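DNA primase (PDB 2AU3) probably synthesises, on single-stranded DNA, the short RNA primers that DNA polymerase extends during replication, using its central catalytic core. Local coordinates at residues 4-9 with 91-96; 14-19 with 52-57; 229-234 with 277-282. All blocks are in the same frame, centred on the assembly; numbering follows the deposited sequence.

Contact 1: 4-9 with 91-96; sequences SSDIDE and GKKLDL
Asp6 OD2 is gripped twice, both times loosely: Asp95 N gives it a weak but straight hydrogen bond (3.3 Å, 162°), and a water within reach of both Asp6 OD2 and Asp95 O, which may not serve both at once, offers a second weak one. Asp6 OD2 also lies 2.7 Å from Asp95 OD1; the side chains cross at about a right angle and the carboxylate planes are turned 47° apart. Two acceptors so close would repel if both were charged, so one may well carry a proton. The Lys93 chain crosses the Asp6 carboxylate with its methylenes, Lys93 CD lying 3.2 Å from Asp6 OD1. A second water bridges the backbones, donating to Asp6 O and to Lys93 O.

This happens at the start of helix 6-13 in the zinc-binding domain, where Ser5 is the N-cap and its OG accepts from Asp8 N. The facing residues 91-96 lead away from helix 79-90, which ends in a Schellman motif at Gly91. Beneath the polar layer, Leu94 CG stands anti to the backbone N (chi1 -179°), bringing Leu94 CD1 to 3.6 Å from Asp6 CB. Leu94 runs alongside Ile7, and both side chains rest on Ala83 of helix 79-90.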
ATOM      1  N   SER A   4      -1.921  -3.044 -28.198  1.00 54.38           N
ATOM      2  CA  SER A   4      -0.774  -2.642 -29.032  1.00 52.34           C
ATOM      3  C   SER A   4      -0.438  -1.142 -28.929  1.00 50.46           C
ATOM      4  O   SER A   4      -1.193  -0.313 -29.442  1.00 50.95           O
ATOM      5  CB  SER A   4      -1.092  -2.959 -30.493  1.00 52.99           C
ATOM      6  OG  SER A   4      -2.360  -2.416 -30.865  1.00 53.77           O
ATOM      7  N   SER A   5       0.691  -0.783 -28.305  1.00 46.90           N
ATOM      8  CA  SER A   5       1.020   0.646 -28.145  1.00 43.67           C
ATOM      9  C   SER A   5       2.516   0.984 -28.186  1.00 41.30           C
ATOM     10  O   SER A   5       3.329   0.295 -27.589  1.00 39.91           O
ATOM     11  CB  SER A   5       0.356   1.230 -26.887  1.00 43.83           C
ATOM     12  OG  SER A   5       1.212   1.209 -25.756  1.00 42.99           O
ATOM     13  N   ASP A   6       2.857   2.065 -28.889  1.00 38.55           N
ATOM     14  CA  ASP A   6       4.254   2.479 -29.069  1.00 36.08           C
ATOM     15  C   ASP A   6       5.005   2.566 -27.750  1.00 34.59           C
ATOM     16  O   ASP A   6       6.166   2.149 -27.653  1.00 33.07           O
ATOM     17  CB  ASP A   6       4.342   3.840 -29.760  1.00 36.28           C
ATOM     18  CG  ASP A   6       3.833   3.813 -31.185  1.00 37.01           C
ATOM     19  OD1 ASP A   6       3.587   2.707 -31.706  1.00 34.49           O
ATOM     20  OD2 ASP A   6       3.646   4.860 -31.862  1.00 38.08           O
ATOM     21  N   ILE A   7       4.339   3.139 -26.745  1.00 32.43           N
ATOM     22  CA  ILE A   7       4.954   3.409 -25.464  1.00 31.10           C
ATOM     23  C   ILE A   7       5.238   2.126 -24.668  1.00 30.85           C
ATOM     24  O   ILE A   7       6.276   2.010 -24.029  1.00 30.06           O
ATOM     25  CB  ILE A   7       4.085   4.408 -24.639  1.00 31.42           C
ATOM     26  CG1 ILE A   7       4.879   4.955 -23.465  1.00 31.22           C
ATOM     27  CG2 ILE A   7       2.797   3.769 -24.182  1.00 30.29           C
ATOM     28  CD1 ILE A   7       5.944   5.919 -23.903  1.00 32.80           C
ATOM     29  N   ASP A   8       4.310   1.178 -24.704  1.00 30.40           N
ATOM     30  CA  ASP A   8       4.525  -0.101 -24.049  1.00 30.57           C
ATOM     31  C   ASP A   8       5.672  -0.854 -24.767  1.00 29.53           C
ATOM     32  O   ASP A   8       6.571  -1.406 -24.129  1.00 29.32           O
ATOM     33  CB  ASP A   8       3.225  -0.913 -24.085  1.00 31.44           C
ATOM     34  CG  ASP A   8       3.351  -2.277 -23.416  1.00 34.69           C
ATOM     35  OD1 ASP A   8       3.844  -2.365 -22.256  1.00 38.27           O
ATOM     36  OD2 ASP A   8       2.951  -3.324 -23.976  1.00 39.31           O
ATOM     37  N   GLU A   9       5.632  -0.847 -26.093  1.00 27.73           N
ATOM     38  CA  GLU A   9       6.687  -1.453 -26.902  1.00 26.98           C
ATOM     39  C   GLU A   9       8.032  -0.779 -26.637  1.00 25.94           C
ATOM     40  O   GLU A   9       9.059  -1.438 -26.535  1.00 25.42           O
ATOM     41  CB  GLU A   9       6.310  -1.377 -28.399  1.00 27.02           C
ATOM     42  CG  GLU A   9       5.148  -2.284 -28.787  1.00 26.59           C
ATOM     43  CD  GLU A   9       5.387  -3.768 -28.459  1.00 30.89           C
ATOM     44  OE1 GLU A   9       6.480  -4.318 -28.807  1.00 30.88           O
ATOM     45  OE2 GLU A   9       4.462  -4.405 -27.897  1.00 27.35           O
ATOM     46  N   GLY A  91      15.424   3.353 -32.037  1.00 26.45           N
ATOM     47  CA  GLY A  91      14.888   3.030 -33.356  1.00 27.14           C
ATOM     48  C   GLY A  91      13.479   2.455 -33.271  1.00 26.70           C
ATOM     49  O   GLY A  91      13.097   1.563 -34.028  1.00 25.63           O
ATOM     50  N   LYS A  92      12.717   2.962 -32.314  1.00 27.46           N
ATOM     51  CA  LYS A  92      11.338   2.555 -32.141  1.00 28.56           C
ATOM     52  C   LYS A  92      10.466   3.748 -32.492  1.00 29.61           C
ATOM     53  O   LYS A  92      10.877   4.899 -32.326  1.00 28.56           O
ATOM     54  CB  LYS A  92      11.072   2.102 -30.699  1.00 27.97           C
ATOM     55  CG  LYS A  92      11.747   0.768 -30.289  1.00 28.32           C
ATOM     56  CD  LYS A  92      11.138  -0.464 -31.006  1.00 29.71           C
ATOM     57  CE  LYS A  92      10.065  -1.162 -30.160  1.00 29.99           C
ATOM     58  NZ  LYS A  92       9.360  -2.282 -30.910  1.00 28.80           N
ATOM     59  N   LYS A  93       9.269   3.467 -32.986  1.00 31.73           N
ATOM     60  CA  LYS A  93       8.346   4.513 -33.372  1.00 34.76           C
ATOM     61  C   LYS A  93       7.607   5.016 -32.121  1.00 35.70           C
ATOM     62  O   LYS A  93       7.389   4.260 -31.170  1.00 35.36           O
ATOM     63  CB  LYS A  93       7.396   3.999 -34.462  1.00 35.49           C
ATOM     64  CG  LYS A  93       5.911   3.928 -34.095  1.00 39.53           C
ATOM     65  CD  LYS A  93       5.328   2.530 -34.343  1.00 47.06           C
ATOM     66  CE  LYS A  93       4.522   2.458 -35.644  1.00 49.27           C
ATOM     67  NZ  LYS A  93       5.041   1.390 -36.576  1.00 52.52           N
ATOM     68  N   LEU A  94       7.293   6.304 -32.101  1.00 37.34           N
ATOM     69  CA  LEU A  94       6.423   6.872 -31.075  1.00 39.79           C
ATOM     70  C   LEU A  94       5.783   8.168 -31.563  1.00 41.82           C
ATOM     71  O   LEU A  94       6.404   9.226 -31.514  1.00 41.53           O
ATOM     72  CB  LEU A  94       7.184   7.098 -29.760  1.00 38.99           C
ATOM     73  CG  LEU A  94       6.401   7.667 -28.565  1.00 38.24           C
ATOM     74  CD1 LEU A  94       5.654   6.576 -27.827  1.00 35.49           C
ATOM     75  CD2 LEU A  94       7.353   8.367 -27.641  1.00 38.21           C
ATOM     76  N   ASP A  95       4.546   8.075 -32.041  1.00 44.97           N
ATOM     77  CA  ASP A  95       3.787   9.262 -32.434  1.00 48.74           C
ATOM     78  C   ASP A  95       3.015   9.760 -31.221  1.00 50.32           C
ATOM     79  O   ASP A  95       2.164   9.042 -30.693  1.00 49.88           O
ATOM     80  CB  ASP A  95       2.838   8.969 -33.607  1.00 49.29           C
ATOM     81  CG  ASP A  95       2.716   7.474 -33.911  0.50 52.31           C
ATOM     82  OD1 ASP A  95       2.142   6.748 -33.073  0.50 56.20           O
ATOM     83  OD2 ASP A  95       3.164   6.935 -34.956  0.50 54.76           O
ATOM     84  N   LEU A  96       3.330  10.975 -30.772  1.00 53.16           N
ATOM     85  CA  LEU A  96       2.758  11.517 -29.534  1.00 56.64           C
ATOM     86  C   LEU A  96       1.253  11.733 -29.629  1.00 58.48           C
ATOM     87  O   LEU A  96       0.593  11.955 -28.614  1.00 58.50           O
ATOM     88  CB  LEU A  96       3.439  12.825 -29.121  1.00 56.81           C
ATOM     89  CG  LEU A  96       4.963  12.881 -29.087  1.00 58.52           C
ATOM     90  CD1 LEU A  96       5.427  14.222 -29.637  1.00 60.56           C
ATOM     91  CD2 LEU A  96       5.497  12.652 -27.672  1.00 59.37           C
TER
HETATM   92  O   HOH W   1       7.637   1.956 -29.923  1.00 21.92           O
HETATM   93  O   HOH W   2       2.224   6.347 -29.605  1.00 28.69           O

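Contact 2: 14-19 with 52-57; sequences IDIVDV and SKQIFK
In the CHC2-type zinc-binding domain, this contact sets the start of helix 16-23 against the turn that leads into strand 55-58 of the antiparallel sheet. Asp15 is the N-cap of the helix. Its CG stands anti to the backbone N (chi1 -173°), and OD1 accepts from Val17 N in the first turn. The amide of Gln54 joins the cap from the sheet side: Gln54 NE2 donates to the same Asp15 OD1 at 3.1 Å, along a nearly straight N-H (165°). That oxygen therefore takes two donors, and both come from above the carboxylate plane. The other end of the amide works in the opposite sense, Gln54 OE1 accepting from Ile16 N at 2.9 Å through a lone pair in the carbonyl plane. With a donor and an acceptor both engaged, the amide has its orientation fixed, and a third bond, from NE2 to Pro51 O, ties it back to its own turn. Gln54 gets there from a backbone with positive phi (64°) and a chain bent at chi2.

Ile16 supplies the apolar half. Ile16 CG2 lies 3.7 Å from Gln54 CD, the two side chains sliding past each other in opposite directions. Ile16 CD1, at the end of an extended chain, reaches the backbone of the strand, 3.5 Å from Ile55 C, and meets the Phe56 ring at its edge, 4.2 Å from Phe56 CD2.

Phe56 in turn packs on Phe47, with the ring planes close to parallel, and its side chain is about 8 Å from the zinc ion. Behind the helix start, Ile14, Ile16 and Val19 rest on Ala67 of helix 67-75, while Ile14 also touches helix 79-90 through Leu86 and Tyr90.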
ATOM      1  N   ILE A  14      13.618  -0.963 -23.769  1.00 22.89           N
ATOM      2  CA  ILE A  14      14.649  -0.250 -22.996  1.00 24.64           C
ATOM      3  C   ILE A  14      15.179  -1.116 -21.860  1.00 24.54           C
ATOM      4  O   ILE A  14      14.424  -1.865 -21.245  1.00 24.98           O
ATOM      5  CB  ILE A  14      14.101   1.064 -22.391  1.00 24.52           C
ATOM      6  CG1 ILE A  14      13.807   2.085 -23.485  1.00 25.84           C
ATOM      7  CG2 ILE A  14      15.107   1.647 -21.443  1.00 25.86           C
ATOM      8  CD1 ILE A  14      12.745   3.091 -23.063  1.00 28.49           C
ATOM      9  N   ASP A  15      16.481  -1.025 -21.600  1.00 25.29           N
ATOM     10  CA  ASP A  15      17.060  -1.575 -20.380  1.00 24.58           C
ATOM     11  C   ASP A  15      17.536  -0.385 -19.575  1.00 23.12           C
ATOM     12  O   ASP A  15      18.413   0.356 -20.017  1.00 22.86           O
ATOM     13  CB  ASP A  15      18.246  -2.516 -20.697  1.00 26.09           C
ATOM     14  CG  ASP A  15      18.779  -3.253 -19.455  1.00 29.71           C
ATOM     15  OD1 ASP A  15      18.488  -2.841 -18.294  1.00 34.26           O
ATOM     16  OD2 ASP A  15      19.497  -4.273 -19.540  1.00 34.68           O
ATOM     17  N   ILE A  16      16.940  -0.185 -18.401  1.00 21.55           N
ATOM     18  CA  ILE A  16      17.232   0.994 -17.591  1.00 20.89           C
ATOM     19  C   ILE A  16      18.717   1.147 -17.261  1.00 20.84           C
ATOM     20  O   ILE A  16      19.214   2.260 -17.145  1.00 20.64           O
ATOM     21  CB  ILE A  16      16.390   0.979 -16.309  1.00 20.70           C
ATOM     22  CG1 ILE A  16      16.468   2.334 -15.601  1.00 19.69           C
ATOM     23  CG2 ILE A  16      16.787  -0.207 -15.399  1.00 18.20           C
ATOM     24  CD1 ILE A  16      15.360   2.506 -14.515  1.00 21.69           C
ATOM     25  N   VAL A  17      19.420   0.020 -17.126  1.00 20.68           N
ATOM     26  CA  VAL A  17      20.851   0.025 -16.853  1.00 21.98           C
ATOM     27  C   VAL A  17      21.613   0.725 -17.985  1.00 21.89           C
ATOM     28  O   VAL A  17      22.428   1.619 -17.738  1.00 22.29           O
ATOM     29  CB  VAL A  17      21.386  -1.418 -16.598  1.00 22.41           C
ATOM     30  CG1 VAL A  17      22.909  -1.442 -16.490  1.00 24.75           C
ATOM     31  CG2 VAL A  17      20.786  -1.984 -15.330  1.00 22.69           C
ATOM     32  N   ASP A  18      21.337   0.347 -19.226  1.00 22.20           N
ATOM     33  CA  ASP A  18      21.958   1.042 -20.366  1.00 22.63           C
ATOM     34  C   ASP A  18      21.627   2.545 -20.386  1.00 22.24           C
ATOM     35  O   ASP A  18      22.519   3.374 -20.624  1.00 22.67           O
ATOM     36  CB  ASP A  18      21.560   0.414 -21.713  1.00 22.60           C
ATOM     37  CG  ASP A  18      22.007  -1.039 -21.848  1.00 24.50           C
ATOM     38  OD1 ASP A  18      23.085  -1.404 -21.329  1.00 25.19           O
ATOM     39  OD2 ASP A  18      21.336  -1.891 -22.467  1.00 26.50           O
ATOM     40  N   VAL A  19      20.369   2.920 -20.148  1.00 22.41           N
ATOM     41  CA  VAL A  19      20.074   4.368 -20.232  1.00 22.44           C
ATOM     42  C   VAL A  19      20.682   5.222 -19.140  1.00 22.35           C
ATOM     43  O   VAL A  19      21.238   6.277 -19.443  1.00 22.34           O
ATOM     44  CB  VAL A  19      18.596   4.794 -20.651  1.00 23.38           C
ATOM     45  CG1 VAL A  19      17.652   3.647 -20.789  1.00 23.04           C
ATOM     46  CG2 VAL A  19      18.028   5.936 -19.785  1.00 22.28           C
ATOM     47  N   SER A  52      16.506  -5.998 -12.175  1.00 20.71           N
ATOM     48  CA  SER A  52      15.400  -6.986 -12.150  1.00 21.72           C
ATOM     49  C   SER A  52      14.019  -6.310 -12.063  1.00 21.69           C
ATOM     50  O   SER A  52      12.998  -6.848 -12.540  1.00 21.02           O
ATOM     51  CB  SER A  52      15.565  -7.952 -10.980  1.00 21.90           C
ATOM     52  OG  SER A  52      15.572  -7.244  -9.751  1.00 22.98           O
ATOM     53  N   LYS A  53      13.980  -5.130 -11.449  1.00 21.31           N
ATOM     54  CA  LYS A  53      12.722  -4.385 -11.358  1.00 21.25           C
ATOM     55  C   LYS A  53      12.597  -3.353 -12.481  1.00 21.57           C
ATOM     56  O   LYS A  53      11.488  -2.896 -12.799  1.00 21.22           O
ATOM     57  CB  LYS A  53      12.558  -3.767  -9.969  1.00 21.98           C
ATOM     58  CG  LYS A  53      12.536  -4.818  -8.866  1.00 22.71           C
ATOM     59  CD  LYS A  53      12.447  -4.234  -7.445  1.00 26.20           C
ATOM     60  CE  LYS A  53      12.509  -5.396  -6.412  1.00 27.70           C
ATOM     61  NZ  LYS A  53      12.231  -4.965  -5.015  1.00 32.55           N
ATOM     62  N   GLN A  54      13.741  -2.999 -13.091  1.00 21.10           N
ATOM     63  CA  GLN A  54      13.783  -2.033 -14.203  1.00 20.95           C
ATOM     64  C   GLN A  54      13.319  -0.641 -13.750  1.00 20.59           C
ATOM     65  O   GLN A  54      12.690   0.109 -14.502  1.00 20.39           O
ATOM     66  CB  GLN A  54      12.982  -2.534 -15.412  1.00 21.83           C
ATOM     67  CG  GLN A  54      13.689  -3.612 -16.262  1.00 21.50           C
ATOM     68  CD  GLN A  54      14.963  -3.100 -16.925  1.00 26.12           C
ATOM     69  OE1 GLN A  54      14.910  -2.195 -17.757  1.00 25.21           O
ATOM     70  NE2 GLN A  54      16.112  -3.690 -16.559  1.00 25.25           N
ATOM     71  N   ILE A  55      13.653  -0.307 -12.511  1.00 20.40           N
ATOM     72  CA  ILE A  55      13.351   1.001 -11.942  1.00 20.28           C
ATOM     73  C   ILE A  55      14.599   1.533 -11.257  1.00 20.60           C
ATOM     74  O   ILE A  55      15.553   0.793 -11.031  1.00 21.26           O
ATOM     75  CB  ILE A  55      12.172   0.907 -10.937  1.00 19.64           C
ATOM     76  CG1 ILE A  55      12.501  -0.082  -9.806  1.00 19.83           C
ATOM     77  CG2 ILE A  55      10.841   0.592 -11.693  1.00 20.60           C
ATOM     78  CD1 ILE A  55      11.383  -0.226  -8.686  1.00 18.23           C
ATOM     79  N   PHE A  56      14.590   2.813 -10.925  1.00 20.53           N
ATOM     80  CA  PHE A  56      15.617   3.396 -10.074  1.00 20.94           C
ATOM     81  C   PHE A  56      14.874   3.875  -8.842  1.00 20.66           C
ATOM     82  O   PHE A  56      13.664   4.034  -8.892  1.00 20.73           O
ATOM     83  CB  PHE A  56      16.342   4.557 -10.779  1.00 20.68           C
ATOM     84  CG  PHE A  56      15.468   5.782 -11.021  1.00 22.30           C
ATOM     85  CD1 PHE A  56      15.425   6.828 -10.084  1.00 23.22           C
ATOM     86  CD2 PHE A  56      14.703   5.898 -12.188  1.00 20.96           C
ATOM     87  CE1 PHE A  56      14.636   7.975 -10.309  1.00 21.93           C
ATOM     88  CE2 PHE A  56      13.893   7.050 -12.408  1.00 22.73           C
ATOM     89  CZ  PHE A  56      13.870   8.077 -11.468  1.00 22.37           C
ATOM     90  N   LYS A  57      15.586   4.061  -7.740  1.00 20.52           N
ATOM     91  CA  LYS A  57      14.980   4.613  -6.519  1.00 20.81           C
ATOM     92  C   LYS A  57      16.094   5.215  -5.694  1.00 21.95           C
ATOM     93  O   LYS A  57      17.079   4.530  -5.385  1.00 22.24           O
ATOM     94  CB  LYS A  57      14.272   3.516  -5.708  1.00 19.87           C
ATOM     95  CG  LYS A  57      13.621   3.995  -4.386  1.00 20.96           C
ATOM     96  CD  LYS A  57      12.348   4.874  -4.608  1.00 20.09           C
ATOM     97  CE  LYS A  57      11.680   5.197  -3.231  1.00 22.92           C
ATOM     98  NZ  LYS A  57      10.503   6.123  -3.365  1.00 22.13           N
TER

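Contact 3: 229-234 with 277-282; sequences ENLFGL and QNQANL
Asn278, near the start of helix 277-284, starts its side chain toward 229-234 and lies alongside Glu229. Asn278 ND2 sits 3.7 Å from Glu229 CG, and the amide and carboxylate planes are turned 79° apart, so the pair meets amide to methylene at the exposed margin.

Gln279 comes next and is buried. Its CG lies anti to the carbonyl carbon, and the rest of the chain extends along Asn230 and Leu231. Gln279 NE2 gives Asn230 O a weak, strongly bent hydrogen bond of 3.3 Å (121°). The amide is better held outside the two segments, where OE1 accepts from Thr276 N and NE2 donates to Lys227 O. Its methylenes cover Leu231, whose CD2 is 3.9 Å from Gln279 CB, while Leu231 CD1 reaches the helix backbone at 3.6 Å from Gln279 O.

Here the helix covers an edge of the mixed sheet that holds the Toprim strands: the short, weakly bonded outer strand 231-232 lies antiparallel to 267-270, and the chain then turns through a type II turn with Gly233 at its third position into helix 234-244. An alanine in place of Leu231 would remove both methyls from beside Gln279 and Leu282, and would probably loosen the fit of the helix on this edge strand.

Leu282, one turn on from Asn278, carries the apolar end. Its CG stands anti to the backbone N (chi1 169°), which sends CD2 in among the backbone and side chains of 229-234. Leu282 CD2 lies 3.6 Å from Glu229 O and 4.2 Å from Leu231 CD1. It also meets Leu234 tip to tip, Leu282 CD2 to Leu234 CD2 at 3.6 Å, and Leu234 rests from there on Val268 of strand 267-270.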
ATOM      1  N   GLU A 229     -10.831  -3.083  -3.997  1.00 24.32           N
ATOM      2  CA  GLU A 229     -10.112  -4.132  -4.729  1.00 23.28           C
ATOM      3  C   GLU A 229      -8.582  -4.089  -4.539  1.00 22.67           C
ATOM      4  O   GLU A 229      -7.845  -4.910  -5.112  1.00 22.28           O
ATOM      5  CB  GLU A 229     -10.463  -4.031  -6.212  1.00 24.65           C
ATOM      6  CG  GLU A 229     -11.962  -4.223  -6.482  1.00 27.70           C
ATOM      7  CD  GLU A 229     -12.297  -4.238  -7.963  1.00 34.62           C
ATOM      8  OE1 GLU A 229     -11.410  -4.586  -8.782  1.00 37.41           O
ATOM      9  OE2 GLU A 229     -13.449  -3.897  -8.307  1.00 36.92           O
ATOM     10  N   ASN A 230      -8.120  -3.135  -3.731  1.00 20.78           N
ATOM     11  CA  ASN A 230      -6.689  -2.914  -3.498  1.00 19.93           C
ATOM     12  C   ASN A 230      -6.333  -2.943  -2.010  1.00 18.38           C
ATOM     13  O   ASN A 230      -7.169  -2.627  -1.165  1.00 17.49           O
ATOM     14  CB  ASN A 230      -6.265  -1.571  -4.104  1.00 19.79           C
ATOM     15  CG  ASN A 230      -6.252  -1.591  -5.621  1.00 23.70           C
ATOM     16  OD1 ASN A 230      -5.280  -2.033  -6.222  1.00 22.23           O
ATOM     17  ND2 ASN A 230      -7.348  -1.136  -6.248  1.00 23.38           N
ATOM     18  N   LEU A 231      -5.092  -3.307  -1.696  1.00 17.49           N
ATOM     19  CA  LEU A 231      -4.627  -3.244  -0.319  1.00 17.89           C
ATOM     20  C   LEU A 231      -3.456  -2.291  -0.223  1.00 18.31           C
ATOM     21  O   LEU A 231      -2.476  -2.418  -0.976  1.00 19.40           O
ATOM     22  CB  LEU A 231      -4.202  -4.633   0.212  1.00 17.51           C
ATOM     23  CG  LEU A 231      -5.326  -5.612   0.574  1.00 18.61           C
ATOM     24  CD1 LEU A 231      -4.799  -7.034   0.597  1.00 21.09           C
ATOM     25  CD2 LEU A 231      -5.958  -5.251   1.914  1.00 17.50           C
ATOM     26  N   PHE A 232      -3.541  -1.351   0.708  1.00 17.16           N
ATOM     27  CA  PHE A 232      -2.400  -0.506   0.991  1.00 16.95           C
ATOM     28  C   PHE A 232      -1.218  -1.353   1.443  1.00 17.03           C
ATOM     29  O   PHE A 232      -1.358  -2.226   2.327  1.00 15.70           O
ATOM     30  CB  PHE A 232      -2.720   0.511   2.080  1.00 16.13           C
ATOM     31  CG  PHE A 232      -1.606   1.513   2.304  1.00 18.32           C
ATOM     32  CD1 PHE A 232      -1.242   2.393   1.284  1.00 19.32           C
ATOM     33  CD2 PHE A 232      -0.932   1.575   3.519  1.00 17.65           C
ATOM     34  CE1 PHE A 232      -0.210   3.324   1.475  1.00 19.71           C
ATOM     35  CE2 PHE A 232       0.104   2.509   3.729  1.00 20.41           C
ATOM     36  CZ  PHE A 232       0.468   3.370   2.709  1.00 19.80           C
ATOM     37  N   GLY A 233      -0.050  -1.062   0.872  1.00 16.16           N
ATOM     38  CA  GLY A 233       1.176  -1.710   1.263  1.00 16.72           C
ATOM     39  C   GLY A 233       1.480  -3.027   0.560  1.00 17.09           C
ATOM     40  O   GLY A 233       2.567  -3.567   0.727  1.00 17.30           O
ATOM     41  N   LEU A 234       0.546  -3.563  -0.221  1.00 16.61           N
ATOM     42  CA  LEU A 234       0.804  -4.848  -0.864  1.00 17.45           C
ATOM     43  C   LEU A 234       2.080  -4.858  -1.728  1.00 17.24           C
ATOM     44  O   LEU A 234       2.908  -5.772  -1.616  1.00 16.19           O
ATOM     45  CB  LEU A 234      -0.415  -5.343  -1.641  1.00 17.92           C
ATOM     46  CG  LEU A 234      -0.405  -6.769  -2.143  1.00 20.03           C
ATOM     47  CD1 LEU A 234      -0.222  -7.776  -0.983  1.00 20.78           C
ATOM     48  CD2 LEU A 234      -1.730  -7.004  -2.866  1.00 24.09           C
ATOM     49  N   GLN A 277     -14.351  -8.455   0.962  1.00 16.78           N
ATOM     50  CA  GLN A 277     -14.085  -9.767   0.378  1.00 16.52           C
ATOM     51  C   GLN A 277     -13.061  -9.735  -0.772  1.00 17.15           C
ATOM     52  O   GLN A 277     -12.166 -10.605  -0.840  1.00 14.61           O
ATOM     53  CB  GLN A 277     -15.401 -10.413  -0.106  1.00 17.69           C
ATOM     54  CG  GLN A 277     -15.237 -11.900  -0.487  1.00 17.14           C
ATOM     55  CD  GLN A 277     -14.836 -12.765   0.722  1.00 17.75           C
ATOM     56  OE1 GLN A 277     -13.743 -13.342   0.770  1.00 21.56           O
ATOM     57  NE2 GLN A 277     -15.719 -12.865   1.668  1.00 16.44           N
ATOM     58  N   ASN A 278     -13.187  -8.763  -1.684  1.00 17.55           N
ATOM     59  CA  ASN A 278     -12.217  -8.668  -2.778  1.00 19.12           C
ATOM     60  C   ASN A 278     -10.804  -8.485  -2.220  1.00 18.03           C
ATOM     61  O   ASN A 278      -9.878  -9.050  -2.749  1.00 18.29           O
ATOM     62  CB  ASN A 278     -12.539  -7.529  -3.768  1.00 19.79           C
ATOM     63  CG  ASN A 278     -13.684  -7.878  -4.704  1.00 24.38           C
ATOM     64  OD1 ASN A 278     -14.021  -9.051  -4.874  1.00 30.05           O
ATOM     65  ND2 ASN A 278     -14.300  -6.852  -5.315  1.00 27.70           N
ATOM     66  N   GLN A 279     -10.651  -7.684  -1.161  1.00 17.03           N
ATOM     67  CA  GLN A 279      -9.339  -7.515  -0.524  1.00 16.26           C
ATOM     68  C   GLN A 279      -8.834  -8.819   0.156  1.00 16.37           C
ATOM     69  O   GLN A 279      -7.640  -9.156   0.071  1.00 15.88           O
ATOM     70  CB  GLN A 279      -9.361  -6.370   0.496  1.00 16.62           C
ATOM     71  CG  GLN A 279      -9.478  -4.984  -0.116  1.00 14.47           C
ATOM     72  CD  GLN A 279      -9.970  -3.944   0.879  1.00 16.95           C
ATOM     73  OE1 GLN A 279     -10.333  -4.276   2.038  1.00 15.08           O
ATOM     74  NE2 GLN A 279     -10.021  -2.693   0.439  1.00 14.60           N
ATOM     75  N   ALA A 280      -9.739  -9.530   0.837  1.00 15.60           N
ATOM     76  CA  ALA A 280      -9.392 -10.824   1.426  1.00 15.49           C
ATOM     77  C   ALA A 280      -9.004 -11.849   0.331  1.00 15.17           C
ATOM     78  O   ALA A 280      -8.003 -12.541   0.467  1.00 15.32           O
ATOM     79  CB  ALA A 280     -10.503 -11.338   2.302  1.00 13.99           C
ATOM     80  N   ASN A 281      -9.791 -11.926  -0.744  1.00 16.41           N
ATOM     81  CA  ASN A 281      -9.454 -12.740  -1.919  1.00 16.43           C
ATOM     82  C   ASN A 281      -8.066 -12.369  -2.453  1.00 16.76           C
ATOM     83  O   ASN A 281      -7.248 -13.239  -2.699  1.00 17.63           O
ATOM     84  CB  ASN A 281     -10.475 -12.549  -3.060  1.00 16.97           C
ATOM     85  CG  ASN A 281     -11.882 -13.118  -2.740  1.00 16.66           C
ATOM     86  OD1 ASN A 281     -12.822 -12.887  -3.487  1.00 15.96           O
ATOM     87  ND2 ASN A 281     -12.017 -13.826  -1.633  1.00 12.63           N
ATOM     88  N   LEU A 282      -7.824 -11.071  -2.683  1.00 16.83           N
ATOM     89  CA  LEU A 282      -6.524 -10.619  -3.175  1.00 16.73           C
ATOM     90  C   LEU A 282      -5.394 -11.042  -2.219  1.00 16.47           C
ATOM     91  O   LEU A 282      -4.370 -11.603  -2.640  1.00 15.89           O
ATOM     92  CB  LEU A 282      -6.518  -9.095  -3.406  1.00 17.19           C
ATOM     93  CG  LEU A 282      -5.152  -8.440  -3.680  1.00 15.83           C
ATOM     94  CD1 LEU A 282      -4.603  -8.851  -5.088  1.00 16.93           C
ATOM     95  CD2 LEU A 282      -5.261  -6.891  -3.560  1.00 17.99           C
TER

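Contacts 1 and 2 both belong to the zinc-binding domain, with contact 2 nested in the loop that contact 1 closes, and they involve the starts of the consecutive helices 6-13 and 16-23. Contact 1 lies at the surface and relies on waters, weak bonds and crowded carboxylates. Contact 2 is partly buried and firmer, combining two well-formed hydrogen bonds with an isoleucine against the sheet. Contact 3, also partly buried, is the nearest of the three to the chain's centre, its own centre about 33 Å and 28 Å from the centres of contacts 1 and 2. It joins a Toprim helix to an edge strand of the mixed sheet, mainly through leucine packing.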